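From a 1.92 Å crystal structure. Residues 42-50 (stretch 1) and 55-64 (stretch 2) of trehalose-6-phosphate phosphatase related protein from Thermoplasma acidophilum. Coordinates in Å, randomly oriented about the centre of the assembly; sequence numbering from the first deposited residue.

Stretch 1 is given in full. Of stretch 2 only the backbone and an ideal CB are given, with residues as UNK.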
ATOM      1  N   TYR A  42       8.714  -8.204   3.770  1.00 17.31           N
ATOM      2  CA  TYR A  42       8.099  -6.914   4.053  1.00 15.72           C
ATOM      3  C   TYR A  42       6.875  -6.686   3.180  1.00 15.37           C
ATOM      4  O   TYR A  42       6.921  -6.903   1.967  1.00 15.41           O
ATOM      5  CB  TYR A  42       9.077  -5.771   3.757  1.00 17.08           C
ATOM      6  CG  TYR A  42      10.158  -5.554   4.777  1.00 17.58           C
ATOM      7  CD1 TYR A  42      10.025  -4.574   5.755  1.00 19.29           C
ATOM      8  CD2 TYR A  42      11.333  -6.298   4.742  1.00 19.89           C
ATOM      9  CE1 TYR A  42      11.040  -4.332   6.673  1.00 21.26           C
ATOM     10  CE2 TYR A  42      12.358  -6.067   5.663  1.00 22.53           C
ATOM     11  CZ  TYR A  42      12.201  -5.080   6.622  1.00 22.68           C
ATOM     12  OH  TYR A  42      13.211  -4.826   7.521  1.00 25.81           O
ATOM     13  N   ILE A  43       5.780  -6.263   3.798  1.00 13.50           N
ATOM     14  CA  ILE A  43       4.589  -5.911   3.041  1.00 13.87           C
ATOM     15  C   ILE A  43       4.772  -4.401   2.886  1.00 14.51           C
ATOM     16  O   ILE A  43       5.024  -3.711   3.873  1.00 15.64           O
ATOM     17  CB  ILE A  43       3.278  -6.162   3.828  1.00 15.23           C
ATOM     18  CG1 ILE A  43       3.070  -7.663   4.053  1.00 16.89           C
ATOM     19  CG2 ILE A  43       2.097  -5.576   3.055  1.00 15.53           C
ATOM     20  CD1 ILE A  43       2.971  -8.467   2.772  1.00 20.20           C
ATOM     21  N   VAL A  44       4.682  -3.890   1.661  1.00 14.29           N
ATOM     22  CA  VAL A  44       4.837  -2.455   1.427  1.00 15.85           C
ATOM     23  C   VAL A  44       3.512  -1.980   0.860  1.00 17.20           C
ATOM     24  O   VAL A  44       3.104  -2.410  -0.215  1.00 18.73           O
ATOM     25  CB  VAL A  44       5.973  -2.165   0.434  1.00 17.36           C
ATOM     26  CG1 VAL A  44       6.145  -0.663   0.267  1.00 20.30           C
ATOM     27  CG2 VAL A  44       7.265  -2.796   0.937  1.00 19.17           C
ATOM     28  N   THR A  45       2.854  -1.069   1.568  1.00 14.58           N
ATOM     29  CA  THR A  45       1.527  -0.648   1.159  1.00 13.25           C
ATOM     30  C   THR A  45       1.192   0.791   1.539  1.00 14.23           C
ATOM     31  O   THR A  45       1.934   1.444   2.273  1.00 12.14           O
ATOM     32  CB  THR A  45       0.514  -1.586   1.840  1.00 12.59           C
ATOM     33  OG1 THR A  45      -0.828  -1.167   1.577  1.00 14.51           O
ATOM     34  CG2 THR A  45       0.762  -1.584   3.353  1.00 11.71           C
ATOM     35  N   GLY A  46       0.061   1.270   1.034  1.00 13.74           N
ATOM     36  CA  GLY A  46      -0.395   2.606   1.369  1.00 13.21           C
ATOM     37  C   GLY A  46      -1.362   2.461   2.536  1.00 13.88           C
ATOM     38  O   GLY A  46      -1.798   3.446   3.135  1.00 12.95           O
ATOM     39  N   ARG A  47      -1.702   1.212   2.848  1.00 12.71           N
ATOM     40  CA  ARG A  47      -2.605   0.896   3.954  1.00 11.46           C
ATOM     41  C   ARG A  47      -1.899   1.205   5.270  1.00 11.87           C
ATOM     42  O   ARG A  47      -0.687   1.403   5.298  1.00 12.24           O
ATOM     43  CB  ARG A  47      -2.962  -0.593   3.951  1.00 11.44           C
ATOM     44  CG  ARG A  47      -3.675  -1.097   2.710  1.00 14.97           C
ATOM     45  CD  ARG A  47      -5.182  -0.922   2.804  1.00 14.56           C
ATOM     46  NE  ARG A  47      -5.848  -1.698   1.764  1.00 14.81           N
ATOM     47  CZ  ARG A  47      -7.149  -1.955   1.727  1.00 11.51           C
ATOM     48  NH1 ARG A  47      -7.948  -1.498   2.681  1.00  9.60           N
ATOM     49  NH2 ARG A  47      -7.646  -2.681   0.731  1.00 11.60           N
ATOM     50  N   SER A  48      -2.667   1.231   6.355  1.00 10.23           N
ATOM     51  CA  SER A  48      -2.129   1.487   7.685  1.00 10.31           C
ATOM     52  C   SER A  48      -1.686   0.164   8.308  1.00 12.30           C
ATOM     53  O   SER A  48      -2.033  -0.912   7.823  1.00 11.49           O
ATOM     54  CB  SER A  48      -3.209   2.098   8.577  1.00 11.01           C
ATOM     55  OG  SER A  48      -4.292   1.184   8.723  1.00 11.42           O
ATOM     56  N   PRO A  49      -0.912   0.232   9.402  1.00 13.64           N
ATOM     57  CA  PRO A  49      -0.448  -0.983  10.076  1.00 14.60           C
ATOM     58  C   PRO A  49      -1.647  -1.710  10.684  1.00 13.17           C
ATOM     59  O   PRO A  49      -1.671  -2.937  10.756  1.00 12.62           O
ATOM     60  CB  PRO A  49       0.493  -0.457  11.161  1.00 14.13           C
ATOM     61  CG  PRO A  49       0.909   0.885  10.666  1.00 18.72           C
ATOM     62  CD  PRO A  49      -0.330   1.435  10.020  1.00 15.59           C
ATOM     63  N   GLU A  50      -2.642  -0.946  11.127  1.00 13.53           N
ATOM     64  CA  GLU A  50      -3.826  -1.552  11.720  1.00 14.70           C
ATOM     65  C   GLU A  50      -4.555  -2.388  10.666  1.00 13.41           C
ATOM     66  O   GLU A  50      -5.082  -3.455  10.975  1.00 13.65           O
ATOM     67  CB  GLU A  50      -4.777  -0.483  12.285  1.00 17.01           C
ATOM     68  CG  GLU A  50      -4.245   0.295  13.482  1.00 21.08           C
ATOM     69  CD  GLU A  50      -3.056   1.174  13.134  1.00 23.14           C
ATOM     70  OE1 GLU A  50      -3.148   1.928  12.145  1.00 19.39           O
ATOM     71  OE2 GLU A  50      -2.033   1.115  13.851  1.00 27.19           O
ATOM     72  N   UNK A  55      -5.721  -7.721   8.238  1.00 10.86           N
ATOM     73  CA  UNK A  55      -5.876  -8.398   6.945  1.00 12.21           C
ATOM     74  C   UNK A  55      -4.975  -9.624   6.855  1.00 11.48           C
ATOM     75  O   UNK A  55      -5.385 -10.675   6.372  1.00 12.01           O
ATOM     76  CB  UNK A  55      -5.564  -7.436   5.797  1.00 12.21           C
ATOM     77  N   UNK A  56      -3.737  -9.458   7.311  1.00 12.01           N
ATOM     78  CA  UNK A  56      -2.712 -10.498   7.251  1.00 12.99           C
ATOM     79  C   UNK A  56      -2.054 -10.629   8.627  1.00 13.41           C
ATOM     80  O   UNK A  56      -0.919 -10.187   8.816  1.00 14.53           O
ATOM     81  CB  UNK A  56      -1.670 -10.180   6.176  1.00 12.99           C
ATOM     82  N   UNK A  57      -2.735 -11.270   9.588  1.00 14.55           N
ATOM     83  CA  UNK A  57      -2.191 -11.429  10.945  1.00 15.57           C
ATOM     84  C   UNK A  57      -1.022 -12.397  11.108  1.00 16.58           C
ATOM     85  O   UNK A  57      -1.088 -13.347  11.892  1.00 15.40           O
ATOM     86  CB  UNK A  57      -3.318 -11.891  11.871  1.00 15.57           C
ATOM     87  N   UNK A  58       0.058 -12.132  10.377  1.00 15.87           N
ATOM     88  CA  UNK A  58       1.251 -12.968  10.425  1.00 17.10           C
ATOM     89  C   UNK A  58       2.424 -12.175  10.974  1.00 19.47           C
ATOM     90  O   UNK A  58       2.398 -10.942  11.016  1.00 18.51           O
ATOM     91  CB  UNK A  58       1.583 -13.521   9.038  1.00 17.10           C
ATOM     92  N   UNK A  59       3.463 -12.895  11.376  1.00 20.70           N
ATOM     93  CA  UNK A  59       4.660 -12.273  11.913  1.00 24.09           C
ATOM     94  C   UNK A  59       5.573 -11.826  10.775  1.00 23.14           C
ATOM     95  O   UNK A  59       6.488 -12.550  10.378  1.00 24.23           O
ATOM     96  CB  UNK A  59       5.395 -13.236  12.848  1.00 24.09           C
ATOM     97  N   UNK A  60       5.297 -10.644  10.233  1.00 21.27           N
ATOM     98  CA  UNK A  60       6.097 -10.085   9.149  1.00 20.60           C
ATOM     99  C   UNK A  60       6.254  -8.591   9.366  1.00 19.04           C
ATOM    100  O   UNK A  60       5.490  -7.991  10.117  1.00 19.15           O
ATOM    101  CB  UNK A  60       5.460 -10.371   7.788  1.00 20.60           C
ATOM    102  N   UNK A  61       7.247  -8.001   8.710  1.00 16.93           N
ATOM    103  CA  UNK A  61       7.482  -6.570   8.817  1.00 16.61           C
ATOM    104  C   UNK A  61       6.658  -5.839   7.769  1.00 15.99           C
ATOM    105  O   UNK A  61       6.214  -6.432   6.784  1.00 14.49           O
ATOM    106  CB  UNK A  61       8.969  -6.247   8.658  1.00 16.61           C
ATOM    107  N   UNK A  62       6.453  -4.545   7.973  1.00 14.46           N
ATOM    108  CA  UNK A  62       5.679  -3.791   7.014  1.00 16.01           C
ATOM    109  C   UNK A  62       6.046  -2.320   6.944  1.00 15.31           C
ATOM    110  O   UNK A  62       6.431  -1.702   7.939  1.00 16.30           O
ATOM    111  CB  UNK A  62       4.191  -3.927   7.345  1.00 16.01           C
ATOM    112  N   UNK A  63       5.952  -1.788   5.733  1.00 12.46           N
ATOM    113  CA  UNK A  63       6.203  -0.386   5.464  1.00 13.16           C
ATOM    114  C   UNK A  63       4.811   0.087   5.045  1.00 12.63           C
ATOM    115  O   UNK A  63       4.317  -0.302   3.988  1.00 12.51           O
ATOM    116  CB  UNK A  63       7.285  -0.143   4.410  1.00 13.16           C
ATOM    117  N   UNK A  64       4.172   0.896   5.889  1.00 12.02           N
ATOM    118  CA  UNK A  64       2.818   1.380   5.612  1.00 11.45           C
ATOM    119  C   UNK A  64       2.743   2.852   5.230  1.00 13.41           C
ATOM    120  O   UNK A  64       3.724   3.584   5.362  1.00 13.03           O
ATOM    121  CB  UNK A  64       1.934   1.141   6.837  1.00 11.45           C
TER

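Position 55 has helical backbone angles (-66/-43), and its CA-to-CB bond points toward stretch 1, though no atom there lies within 5.5 Å of the ideal CB. Only a long side chain could cross to the Arg-47 guanidinium; an acid or an aromatic would suit. It is Phe-55: CE2 sits 3.4 Å from Arg-47 NH1, over one face of the guanidinium, with the nitrogen at the edge of the ring.

Position 56 also points toward stretch 1, with none of its atoms within 5.5 Å of the ideal CB; the nearest offering is the aliphatic end of Ile-43. A branched or long apolar chain fits. Leu-56 brings CD2 to 3.8 Å from Ile-43 CD1.

Positions 57, 58 and 59 are out of reach, so stretch 1 sets no demand on them. They hold Pro-57, Leu-58 and Asp-59; Leu-58 N donates to Leu-56 O (2.7 Å).

At 60 the ideal CB lies 5.2 Å from Ile-43 CG1, room for a medium apolar chain such as Val, Ile, Leu or Met. Ile-60 uses that room, its CD1 4.1 Å from Ile-43 CG1.

From 61 a parallel strand runs beside 42-44. Three backbone hydrogen bonds hold it: Ile-43 N to O of 61 (3.0 Å), N of 63 to Ile-43 O (2.8 Å) and Thr-45 N to O of 63 (2.9 Å). They ask little of the side chains, except that 63 must keep its N-H and so cannot be proline.

At 61 the CB is already 3.4 Å from Tyr-42 CE1, so the first carbon must lie on the ring and the remainder must lead off it; many unbranched chains could do so. Asn-61 makes a CH-pi contact, CB 3.8 Å from the centroid of the Tyr-42 ring, and its OD1 is hydrogen-bonded elsewhere in the structure.

Position 62 faces the side of Ile-43, with Pro-49 farther along. A long, flexible apolar chain can serve both. The residue is Met-62, present as selenomethionine: CB lies 4.2 Å from Ile-43 CB, while SE reaches 4.0 Å from Pro-49 CA.

Position 63 shares the other face with Tyr-42 and Val-44; a beta-branched or larger aliphatic suits the strand and can reach both neighbours, the ideal CB being 4.3 Å from Val-44 CG1. Ile-63 spans both, CG1 4.2 Å from Tyr-42 CD1 and CD1 4.1 Å from Val-44 CG2.

At 64 the ideal CB is tight, 3.1 Å from Arg-47 O. Something small is favoured: Ala, Ser or Cys. Cys-64 turns SG to 3.8 Å from Pro-49 CG and 4.2 Å from Thr-45 CG2, packing against the loop after strand 42-44 and the first residue of the helix beyond it.

Stretch 2 55-64: FLPLDINMIC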
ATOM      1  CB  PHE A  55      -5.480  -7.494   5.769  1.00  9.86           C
ATOM      2  CG  PHE A  55      -6.485  -6.427   5.426  1.00 13.48           C
ATOM      3  CD1 PHE A  55      -7.834  -6.557   5.761  1.00 11.78           C
ATOM      4  CD2 PHE A  55      -6.078  -5.308   4.700  1.00 13.68           C
ATOM      5  CE1 PHE A  55      -8.765  -5.580   5.370  1.00 16.00           C
ATOM      6  CE2 PHE A  55      -6.995  -4.331   4.306  1.00 15.33           C
ATOM      7  CZ  PHE A  55      -8.339  -4.466   4.640  1.00 15.53           C
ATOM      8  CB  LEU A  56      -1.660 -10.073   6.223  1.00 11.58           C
ATOM      9  CG  LEU A  56      -0.594 -11.033   5.717  1.00 13.30           C
ATOM     10  CD1 LEU A  56      -1.254 -12.060   4.807  1.00  9.81           C
ATOM     11  CD2 LEU A  56       0.475 -10.255   4.940  1.00 15.04           C
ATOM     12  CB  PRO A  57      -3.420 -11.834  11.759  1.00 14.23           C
ATOM     13  CG  PRO A  57      -4.202 -12.668  10.789  1.00 17.29           C
ATOM     14  CD  PRO A  57      -4.038 -11.951   9.446  1.00 14.26           C
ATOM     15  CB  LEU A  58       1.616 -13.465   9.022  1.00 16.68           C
ATOM     16  CG  LEU A  58       0.577 -14.299   8.273  1.00 19.10           C
ATOM     17  CD1 LEU A  58       1.066 -14.553   6.853  1.00 17.35           C
ATOM     18  CD2 LEU A  58       0.333 -15.605   9.011  1.00 16.81           C
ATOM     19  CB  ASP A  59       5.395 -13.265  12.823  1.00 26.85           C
ATOM     20  CG  ASP A  59       6.703 -12.715  13.353  1.00 31.62           C
ATOM     21  OD1 ASP A  59       6.720 -11.551  13.812  1.00 32.01           O
ATOM     22  OD2 ASP A  59       7.712 -13.454  13.317  1.00 33.38           O
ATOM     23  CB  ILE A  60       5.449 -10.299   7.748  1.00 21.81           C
ATOM     24  CG1 ILE A  60       3.927 -10.163   7.834  1.00 22.21           C
ATOM     25  CG2 ILE A  60       5.855 -11.650   7.180  1.00 25.33           C
ATOM     26  CD1 ILE A  60       3.438  -8.769   8.031  1.00 21.68           C
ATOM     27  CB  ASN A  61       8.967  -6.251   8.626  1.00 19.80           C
ATOM     28  CG  ASN A  61       9.819  -6.739   9.785  1.00 21.98           C
ATOM     29  OD1 ASN A  61       9.416  -6.646  10.943  1.00 24.23           O
ATOM     30  ND2 ASN A  61      11.003  -7.250   9.478  1.00 24.59           N
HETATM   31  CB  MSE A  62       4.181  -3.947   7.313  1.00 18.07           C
HETATM   32  CG  MSE A  62       3.781  -3.576   8.730  1.00 21.55           C
HETATM   33 SE   MSE A  62       1.925  -4.013   9.161  1.00 30.77          SE
HETATM   34  CE  MSE A  62       2.114  -5.894   9.524  1.00 23.66           C
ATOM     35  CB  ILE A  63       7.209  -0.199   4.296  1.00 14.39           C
ATOM     36  CG1 ILE A  63       8.588  -0.721   4.713  1.00 14.76           C
ATOM     37  CG2 ILE A  63       7.313   1.274   3.917  1.00 14.76           C
ATOM     38  CD1 ILE A  63       9.612  -0.738   3.586  1.00 16.29           C
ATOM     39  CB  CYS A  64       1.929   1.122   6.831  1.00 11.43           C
ATOM     40  SG  CYS A  64       1.843  -0.636   7.281  1.00 13.38           S
TER
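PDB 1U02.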